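Local structure of NleG5-1 effector (Enterobacteria phage YYZ-2008, 5VGC) at residues L110-L115 and K178-H183; L119-V124 and I190-I195. The protein probably acts as a ubiquitin ligase effector that promotes ubiquitin transfer to target proteins through a RING-related domain, and binds calcium ions. The protein carries 1 engineered substitution. All coordinates share one frame; numbering follows the deposited sequence.

Interaction 1 (L110-L115 and K178-H183). With CA (calcium ion), chain E.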
ATOM      1  N   LEU A 110       0.819  -4.475  10.018  1.00 20.21           N
ATOM      2  CA  LEU A 110      -0.010  -4.480  11.239  1.00 23.04           C
ATOM      3  C   LEU A 110      -0.341  -5.849  11.859  1.00 23.93           C
ATOM      4  O   LEU A 110      -0.775  -5.875  13.013  1.00 26.72           O
ATOM      5  CB  LEU A 110      -1.298  -3.693  11.032  1.00 25.82           C
ATOM      6  CG  LEU A 110      -1.062  -2.205  10.809  1.00 31.11           C
ATOM      7  CD1 LEU A 110      -2.343  -1.544  10.302  1.00 36.54           C
ATOM      8  CD2 LEU A 110      -0.591  -1.532  12.094  1.00 34.17           C
ATOM      9  N   SER A 111      -0.120  -6.955  11.141  1.00 23.59           N
ATOM     10  CA  SER A 111      -0.360  -8.285  11.723  1.00 25.90           C
ATOM     11  C   SER A 111       0.584  -8.631  12.908  1.00 28.82           C
ATOM     12  O   SER A 111       0.122  -9.218  13.945  1.00 35.29           O
ATOM     13  CB  SER A 111      -0.315  -9.353  10.633  1.00 26.09           C
ATOM     14  OG  SER A 111       0.954  -9.423  10.003  1.00 25.41           O
ATOM     15  N   ASN A 112       1.866  -8.229  12.802  1.00 28.09           N
ATOM     16  CA  ASN A 112       2.860  -8.417  13.871  1.00 30.65           C
ATOM     17  C   ASN A 112       2.345  -8.010  15.260  1.00 28.44           C
ATOM     18  O   ASN A 112       2.676  -8.634  16.265  1.00 29.41           O
ATOM     19  CB  ASN A 112       4.158  -7.626  13.609  1.00 35.98           C
ATOM     20  CG  ASN A 112       4.866  -8.023  12.306  1.00 43.64           C
ATOM     21  OD1 ASN A 112       4.269  -8.504  11.333  1.00 50.00           O
ATOM     22  ND2 ASN A 112       6.156  -7.804  12.287  1.00 46.43           N
ATOM     23  N   TYR A 113       1.554  -6.947  15.307  1.00 26.72           N
ATOM     24  CA  TYR A 113       1.057  -6.441  16.577  1.00 28.17           C
ATOM     25  C   TYR A 113      -0.147  -7.238  17.072  1.00 26.71           C
ATOM     26  O   TYR A 113      -0.399  -7.356  18.264  1.00 27.62           O
ATOM     27  CB  TYR A 113       0.805  -4.928  16.445  1.00 30.62           C
ATOM     28  CG  TYR A 113       2.077  -4.218  15.953  1.00 32.16           C
ATOM     29  CD1 TYR A 113       3.099  -3.877  16.836  1.00 35.80           C
ATOM     30  CD2 TYR A 113       2.263  -3.924  14.595  1.00 31.04           C
ATOM     31  CE1 TYR A 113       4.250  -3.257  16.395  1.00 37.90           C
ATOM     32  CE2 TYR A 113       3.411  -3.309  14.140  1.00 32.81           C
ATOM     33  CZ  TYR A 113       4.404  -2.970  15.043  1.00 36.53           C
ATOM     34  OH  TYR A 113       5.556  -2.351  14.603  1.00 38.85           O
ATOM     35  N   GLN A 114      -0.919  -7.789  16.129  1.00 24.93           N
ATOM     36  CA  GLN A 114      -2.170  -8.526  16.441  1.00 24.20           C
ATOM     37  C   GLN A 114      -1.949 -10.058  16.682  1.00 22.06           C
ATOM     38  O   GLN A 114      -2.832 -10.794  17.208  1.00 21.67           O
ATOM     39  CB  GLN A 114      -3.091  -8.364  15.246  1.00 25.41           C
ATOM     40  CG  GLN A 114      -3.527  -6.939  14.975  1.00 29.80           C
ATOM     41  CD  GLN A 114      -4.385  -6.806  13.742  1.00 34.98           C
ATOM     42  OE1 GLN A 114      -4.561  -7.762  12.976  1.00 49.43           O
ATOM     43  NE2 GLN A 114      -4.934  -5.615  13.541  1.00 39.46           N
ATOM     44  N   LEU A 115      -0.778 -10.509  16.268  1.00 21.90           N
ATOM     45  CA  LEU A 115      -0.528 -11.938  16.153  1.00 23.37           C
ATOM     46  C   LEU A 115      -0.683 -12.731  17.460  1.00 25.46           C
ATOM     47  O   LEU A 115      -1.381 -13.767  17.502  1.00 23.41           O
ATOM     48  CB  LEU A 115       0.868 -12.197  15.565  1.00 24.85           C
ATOM     49  CG  LEU A 115       1.140 -13.607  15.104  1.00 26.83           C
ATOM     50  CD1 LEU A 115       0.318 -13.950  13.862  1.00 26.54           C
ATOM     51  CD2 LEU A 115       2.622 -13.775  14.809  1.00 32.77           C
ATOM     52  N   LYS A 178      -0.412 -17.447  10.929  1.00 13.79           N
ATOM     53  CA  LYS A 178       1.033 -17.200  10.834  1.00 12.10           C
ATOM     54  C   LYS A 178       1.527 -16.835   9.434  1.00 11.15           C
ATOM     55  O   LYS A 178       2.478 -16.075   9.296  1.00 11.11           O
ATOM     56  CB  LYS A 178       1.818 -18.371  11.388  1.00 13.56           C
ATOM     57  CG  LYS A 178       1.755 -18.480  12.920  1.00 15.83           C
ATOM     58  CD  LYS A 178       2.669 -19.603  13.364  1.00 18.55           C
ATOM     59  CE  LYS A 178       2.761 -19.777  14.856  1.00 22.23           C
ATOM     60  NZ  LYS A 178       3.773 -20.838  15.122  1.00 24.92           N
ATOM     61  N   THR A 179       0.884 -17.364   8.395  1.00 10.78           N
ATOM     62  CA  THR A 179       1.207 -16.994   7.020  1.00  9.86           C
ATOM     63  C   THR A 179       0.398 -15.781   6.557  1.00  9.20           C
ATOM     64  O   THR A 179       0.474 -15.425   5.388  1.00  9.00           O
ATOM     65  CB  THR A 179       0.989 -18.163   6.024  1.00 11.85           C
ATOM     66  OG1 THR A 179      -0.394 -18.535   5.983  1.00 12.83           O
ATOM     67  CG2 THR A 179       1.843 -19.378   6.397  1.00 15.77           C
ATOM     68  N   ARG A 180      -0.374 -15.135   7.447  1.00  9.33           N
ATOM     69  CA  ARG A 180      -1.178 -13.970   7.054  1.00  8.88           C
ATOM     70  C   ARG A 180      -2.104 -14.285   5.849  1.00  9.40           C
ATOM     71  O   ARG A 180      -2.426 -13.399   5.037  1.00  9.02           O
ATOM     72  CB  ARG A 180      -0.252 -12.755   6.752  1.00  9.33           C
ATOM     73  CG  ARG A 180       0.293 -12.027   7.976  1.00  9.73           C
ATOM     74  CD  ARG A 180       1.418 -12.776   8.680  1.00 10.48           C
ATOM     75  NE  ARG A 180       1.999 -11.973   9.768  1.00 13.00           N
ATOM     76  CZ  ARG A 180       2.997 -12.367  10.563  1.00 14.51           C
ATOM     77  NH1 ARG A 180       3.542 -13.573  10.418  1.00 18.46           N
ATOM     78  NH2 ARG A 180       3.452 -11.555  11.514  1.00 16.84           N
ATOM     79  N   ALA A 181      -2.551 -15.540   5.749  1.00 10.22           N
ATOM     80  CA  ALA A 181      -3.378 -15.962   4.615  1.00  9.90           C
ATOM     81  C   ALA A 181      -4.801 -15.478   4.807  1.00 10.77           C
ATOM     82  O   ALA A 181      -5.280 -15.295   5.944  1.00 11.06           O
ATOM     83  CB  ALA A 181      -3.393 -17.474   4.474  1.00 10.50           C
ATOM     84  N   ALA A 182      -5.477 -15.287   3.675  1.00 13.12           N
ATOM     85  CA  ALA A 182      -6.850 -14.838   3.654  1.00 13.39           C
ATOM     86  C   ALA A 182      -7.809 -15.934   4.189  1.00 12.69           C
ATOM     87  O   ALA A 182      -7.504 -17.129   4.160  1.00 11.09           O
ATOM     88  CB  ALA A 182      -7.209 -14.448   2.236  1.00 16.71           C
ATOM     89  N   HIS A 183      -8.964 -15.497   4.680  1.00 14.54           N
ATOM     90  CA  HIS A 183     -10.017 -16.394   5.150  1.00 11.93           C
ATOM     91  C   HIS A 183     -10.455 -17.213   3.952  1.00 12.85           C
ATOM     92  O   HIS A 183     -10.788 -16.634   2.908  1.00 12.01           O
ATOM     93  CB  HIS A 183     -11.199 -15.575   5.720  1.00 12.03           C
ATOM     94  CG  HIS A 183     -12.247 -16.401   6.397  1.00 14.64           C
ATOM     95  ND1 HIS A 183     -12.991 -17.352   5.736  1.00 18.45           N
ATOM     96  CD2 HIS A 183     -12.683 -16.414   7.677  1.00 17.29           C
ATOM     97  CE1 HIS A 183     -13.828 -17.928   6.577  1.00 15.66           C
ATOM     98  NE2 HIS A 183     -13.659 -17.380   7.764  1.00 16.48           N
TER
HETATM   99 CA    CA E 303      -2.826 -11.431   3.624  1.00 44.54          CA
HETATM  100  O   HOH W   1      -5.041 -11.481   4.349  1.00 21.60           O
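A Schellman motif that ends helix 170-178 sets Arg180 against residues 111-115 of helix 111-125, where its side chain meets Ser111 and Asn112. Arg180 is the C-prime residue, with positive phi (54°): its N bonds back to Val177 O and Ala181 N to Leu176 O. The Arg180 chain bends at chi2 (76°), which sets CD; beyond it the guanidinium lies edge-on to Ser111. Arg180 NE then gives Ser111 OG a nearly straight hydrogen bond of 2.8 Å, with the hydroxyl oxygen in the guanidinium plane. Serine suits this place because its short side chain, pointing toward the loop, offers an acceptor there while its own proton can be shared weakly with the carbonyls of Met107 and Asp108. Asn112 OD1 takes a weak bond from Arg180 NH2 at 3.2 Å, the amide and guanidinium planes standing 62° apart. On its remaining terminal nitrogen, NH1, Arg180 reaches back to Lys178 O at 2.9 Å, bonding to its own helix end. Leu115, apolar and directed at the loop, brings CD2 to 4.1 Å from Arg180 NH2 and also packs on Val177. The backbone of the same arginine has a separate task, since Arg180 O binds a calcium ion at 2.5 Å. All three guanidinium nitrogens thus have a partner, NH2 only weakly, which should limit the group's rotation, and the calcium ion probably polarises the carbonyl it binds.

Interaction 2 (L119-V124 and I190-I195)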
ATOM      1  N   LEU A 119      -3.312 -15.678  18.208  1.00 21.01           N
ATOM      2  CA  LEU A 119      -2.854 -17.023  18.551  1.00 22.38           C
ATOM      3  C   LEU A 119      -3.340 -17.456  19.940  1.00 24.50           C
ATOM      4  O   LEU A 119      -3.819 -18.604  20.126  1.00 25.50           O
ATOM      5  CB  LEU A 119      -1.325 -17.108  18.471  1.00 25.24           C
ATOM      6  CG  LEU A 119      -0.729 -17.050  17.063  1.00 25.67           C
ATOM      7  CD1 LEU A 119       0.778 -17.048  17.140  1.00 30.68           C
ATOM      8  CD2 LEU A 119      -1.184 -18.226  16.203  1.00 26.40           C
ATOM      9  N   ASP A 120      -3.237 -16.540  20.900  1.00 27.41           N
ATOM     10  CA  ASP A 120      -3.784 -16.791  22.244  1.00 32.92           C
ATOM     11  C   ASP A 120      -5.275 -17.088  22.177  1.00 29.78           C
ATOM     12  O   ASP A 120      -5.743 -18.044  22.830  1.00 30.48           O
ATOM     13  CB  ASP A 120      -3.517 -15.616  23.221  1.00 37.87           C
ATOM     14  CG  ASP A 120      -2.089 -15.609  23.764  1.00 45.94           C
ATOM     15  OD1 ASP A 120      -1.317 -16.558  23.501  1.00 57.74           O
ATOM     16  OD2 ASP A 120      -1.726 -14.641  24.469  1.00 66.45           O
ATOM     17  N   LYS A 121      -6.026 -16.300  21.401  1.00 26.05           N
ATOM     18  CA  LYS A 121      -7.458 -16.590  21.298  1.00 25.91           C
ATOM     19  C   LYS A 121      -7.724 -17.937  20.642  1.00 24.84           C
ATOM     20  O   LYS A 121      -8.620 -18.681  21.097  1.00 29.28           O
ATOM     21  CB  LYS A 121      -8.250 -15.502  20.604  1.00 25.41           C
ATOM     22  CG  LYS A 121      -9.745 -15.759  20.678  1.00 28.01           C
ATOM     23  CD  LYS A 121     -10.541 -14.484  20.578  1.00 32.37           C
ATOM     24  CE  LYS A 121     -12.012 -14.770  20.824  1.00 37.40           C
ATOM     25  NZ  LYS A 121     -12.805 -13.627  20.269  1.00 44.22           N
ATOM     26  N   ILE A 122      -6.965 -18.278  19.601  1.00 23.33           N
ATOM     27  CA  ILE A 122      -7.128 -19.630  19.023  1.00 24.03           C
ATOM     28  C   ILE A 122      -6.914 -20.670  20.137  1.00 27.05           C
ATOM     29  O   ILE A 122      -7.804 -21.526  20.421  1.00 29.09           O
ATOM     30  CB  ILE A 122      -6.189 -19.868  17.821  1.00 22.37           C
ATOM     31  CG1 ILE A 122      -6.730 -19.089  16.616  1.00 22.25           C
ATOM     32  CG2 ILE A 122      -6.074 -21.356  17.492  1.00 24.05           C
ATOM     33  CD1 ILE A 122      -5.773 -18.997  15.450  1.00 24.67           C
ATOM     34  N   GLU A 123      -5.747 -20.548  20.772  1.00 27.34           N
ATOM     35  CA  GLU A 123      -5.399 -21.435  21.871  1.00 30.92           C
ATOM     36  C   GLU A 123      -6.530 -21.564  22.917  1.00 31.42           C
ATOM     37  O   GLU A 123      -6.880 -22.667  23.335  1.00 31.53           O
ATOM     38  CB  GLU A 123      -4.101 -20.968  22.532  1.00 35.55           C
ATOM     39  CG  GLU A 123      -3.373 -22.026  23.322  1.00 47.94           C
ATOM     40  CD  GLU A 123      -2.982 -23.204  22.472  1.00 51.66           C
ATOM     41  OE1 GLU A 123      -3.195 -24.334  22.956  1.00 67.65           O
ATOM     42  OE2 GLU A 123      -2.476 -23.010  21.328  1.00 42.81           O
ATOM     43  N   VAL A 124      -7.109 -20.443  23.324  1.00 29.89           N
ATOM     44  CA  VAL A 124      -8.219 -20.501  24.278  1.00 31.33           C
ATOM     45  C   VAL A 124      -9.426 -21.193  23.666  1.00 28.91           C
ATOM     46  O   VAL A 124     -10.052 -22.018  24.339  1.00 33.99           O
ATOM     47  CB  VAL A 124      -8.599 -19.096  24.830  1.00 38.57           C
ATOM     48  CG1 VAL A 124      -9.932 -19.120  25.587  1.00 40.41           C
ATOM     49  CG2 VAL A 124      -7.482 -18.561  25.740  1.00 40.59           C
ATOM     50  N   ILE A 190      -7.978 -12.624   8.581  1.00 17.85           N
ATOM     51  CA  ILE A 190      -8.461 -13.332   9.757  1.00 18.73           C
ATOM     52  C   ILE A 190      -8.186 -12.490  11.008  1.00 21.78           C
ATOM     53  O   ILE A 190      -7.047 -12.106  11.222  1.00 18.63           O
ATOM     54  CB  ILE A 190      -7.799 -14.727   9.885  1.00 17.11           C
ATOM     55  CG1 ILE A 190      -8.169 -15.587   8.674  1.00 16.79           C
ATOM     56  CG2 ILE A 190      -8.229 -15.370  11.180  1.00 16.87           C
ATOM     57  CD1 ILE A 190      -7.732 -17.014   8.742  1.00 16.95           C
ATOM     58  N   ALA A 191      -9.223 -12.234  11.817  1.00 26.86           N
ATOM     59  CA  ALA A 191      -9.141 -11.351  12.992  1.00 23.81           C
ATOM     60  C   ALA A 191      -9.796 -11.979  14.220  1.00 23.29           C
ATOM     61  O   ALA A 191     -10.751 -12.739  14.062  1.00 26.53           O
ATOM     62  CB  ALA A 191      -9.829 -10.036  12.666  1.00 23.48           C
ATOM     63  N   VAL A 192      -9.305 -11.643  15.428  1.00 21.67           N
ATOM     64  CA  VAL A 192      -9.815 -12.218  16.696  1.00 22.03           C
ATOM     65  C   VAL A 192     -11.334 -12.429  16.780  1.00 21.94           C
ATOM     66  O   VAL A 192     -11.805 -13.521  17.170  1.00 23.57           O
ATOM     67  CB  VAL A 192      -9.407 -11.439  17.993  1.00 23.78           C
ATOM     68  CG1 VAL A 192      -8.164 -12.010  18.617  1.00 24.64           C
ATOM     69  CG2 VAL A 192      -9.271  -9.953  17.767  1.00 24.50           C
ATOM     70  N   SER A 193     -12.094 -11.405  16.409  1.00 21.46           N
ATOM     71  CA  SER A 193     -13.551 -11.471  16.523  1.00 22.21           C
ATOM     72  C   SER A 193     -14.171 -12.626  15.700  1.00 20.90           C
ATOM     73  O   SER A 193     -15.268 -13.097  16.022  1.00 21.54           O
ATOM     74  CB  SER A 193     -14.167 -10.137  16.138  1.00 23.34           C
ATOM     75  OG  SER A 193     -13.677  -9.779  14.881  1.00 22.06           O
ATOM     76  N   MET A 194     -13.469 -13.077  14.657  1.00 23.48           N
ATOM     77  CA  MET A 194     -13.902 -14.269  13.899  1.00 21.80           C
ATOM     78  C   MET A 194     -13.771 -15.596  14.657  1.00 20.24           C
ATOM     79  O   MET A 194     -14.461 -16.566  14.291  1.00 19.43           O
ATOM     80  CB  MET A 194     -13.157 -14.378  12.563  1.00 21.64           C
ATOM     81  CG  MET A 194     -13.460 -13.262  11.575  1.00 24.09           C
ATOM     82  SD  MET A 194     -12.244 -13.263  10.243  1.00 24.50           S
ATOM     83  CE  MET A 194     -12.699 -11.751   9.424  1.00 28.40           C
ATOM     84  N   ILE A 195     -12.901 -15.633  15.683  1.00 20.44           N
ATOM     85  CA  ILE A 195     -12.618 -16.855  16.436  1.00 19.85           C
ATOM     86  C   ILE A 195     -13.594 -16.893  17.577  1.00 21.67           C
ATOM     87  O   ILE A 195     -13.810 -15.868  18.218  1.00 25.78           O
ATOM     88  CB  ILE A 195     -11.202 -16.892  17.047  1.00 20.10           C
ATOM     89  CG1 ILE A 195     -10.146 -16.438  16.049  1.00 20.98           C
ATOM     90  CG2 ILE A 195     -10.843 -18.284  17.530  1.00 19.02           C
ATOM     91  CD1 ILE A 195     -10.067 -17.263  14.811  1.00 20.18           C
TER
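Lys121 meets both Val192 and Ile195, reaching carbonyl groups in and just after the short 3-10 turn 192-194. Its CG stands anti to the backbone N (chi1 -173°), and the chain is extended beyond that carbon. The methylenes do the apolar work. Lys121 CB and CD each lie 4.0 Å from Val192 CG1, the two side chains crossing at about a right angle, while Lys121 CG comes within 4.1 Å of Ile195 CB as those two slide past each other in opposite directions. At the end of the chain, Lys121 NZ gives a hydrogen bond to Val192 O at 3.3 Å and a weak one to Ile195 O at 3.2 Å. The ammonium stands above the carbonyl plane of Val192, 62° out of it, whereas Ile195 N comes from the opposite face to close the 3-10 turn at 2.8 Å. Val192 O is therefore gripped from both faces. A lysine suits this position on the helix because its long aliphatic stem packs against branched residues and its charged end is met by backbone oxygens.

One residue further on, Ile122 faces the interior. Its CG1 touches Ile195 CD1 at 4.2 Å, and both isoleucines also pack on Val154 of strand 152-157 and on Leu173 of helix 170-178. Branched aliphatic side chains fit a place where two helices, a strand and a loop converge. Val192 and Ile195 further lean on Leu118, which broadens the apolar seam along helix 111-125. The hairpin of strands 152-157 and 164-169, followed by helix 170-178 and a long loop, is consistent with a RING/U-box-like fold; here helix 111-125 packs onto that core and onto the loop after helix 170-178.

Overall arrangement
From the N terminus, the chain passes an antiparallel three-stranded sheet and several helices before reaching helix 111-125, which supplies the first segment of both contacts. It then runs through the hairpin 152-157/164-169 and helix 170-178 to residues 178-183, where interaction 1 closes a loop. Twelve positions after the start of that segment, residues 190-195 close the loop of interaction 2. Because the segments alternate along the chain, the two closures cross. Their centres lie about 11 Å apart, and they touch at several points, among them His183 CD2 on Met194 SD at 4.1 Å. Together they bind both ends of the loop after helix 170-178 to a single helix, and each also borders the second subunit.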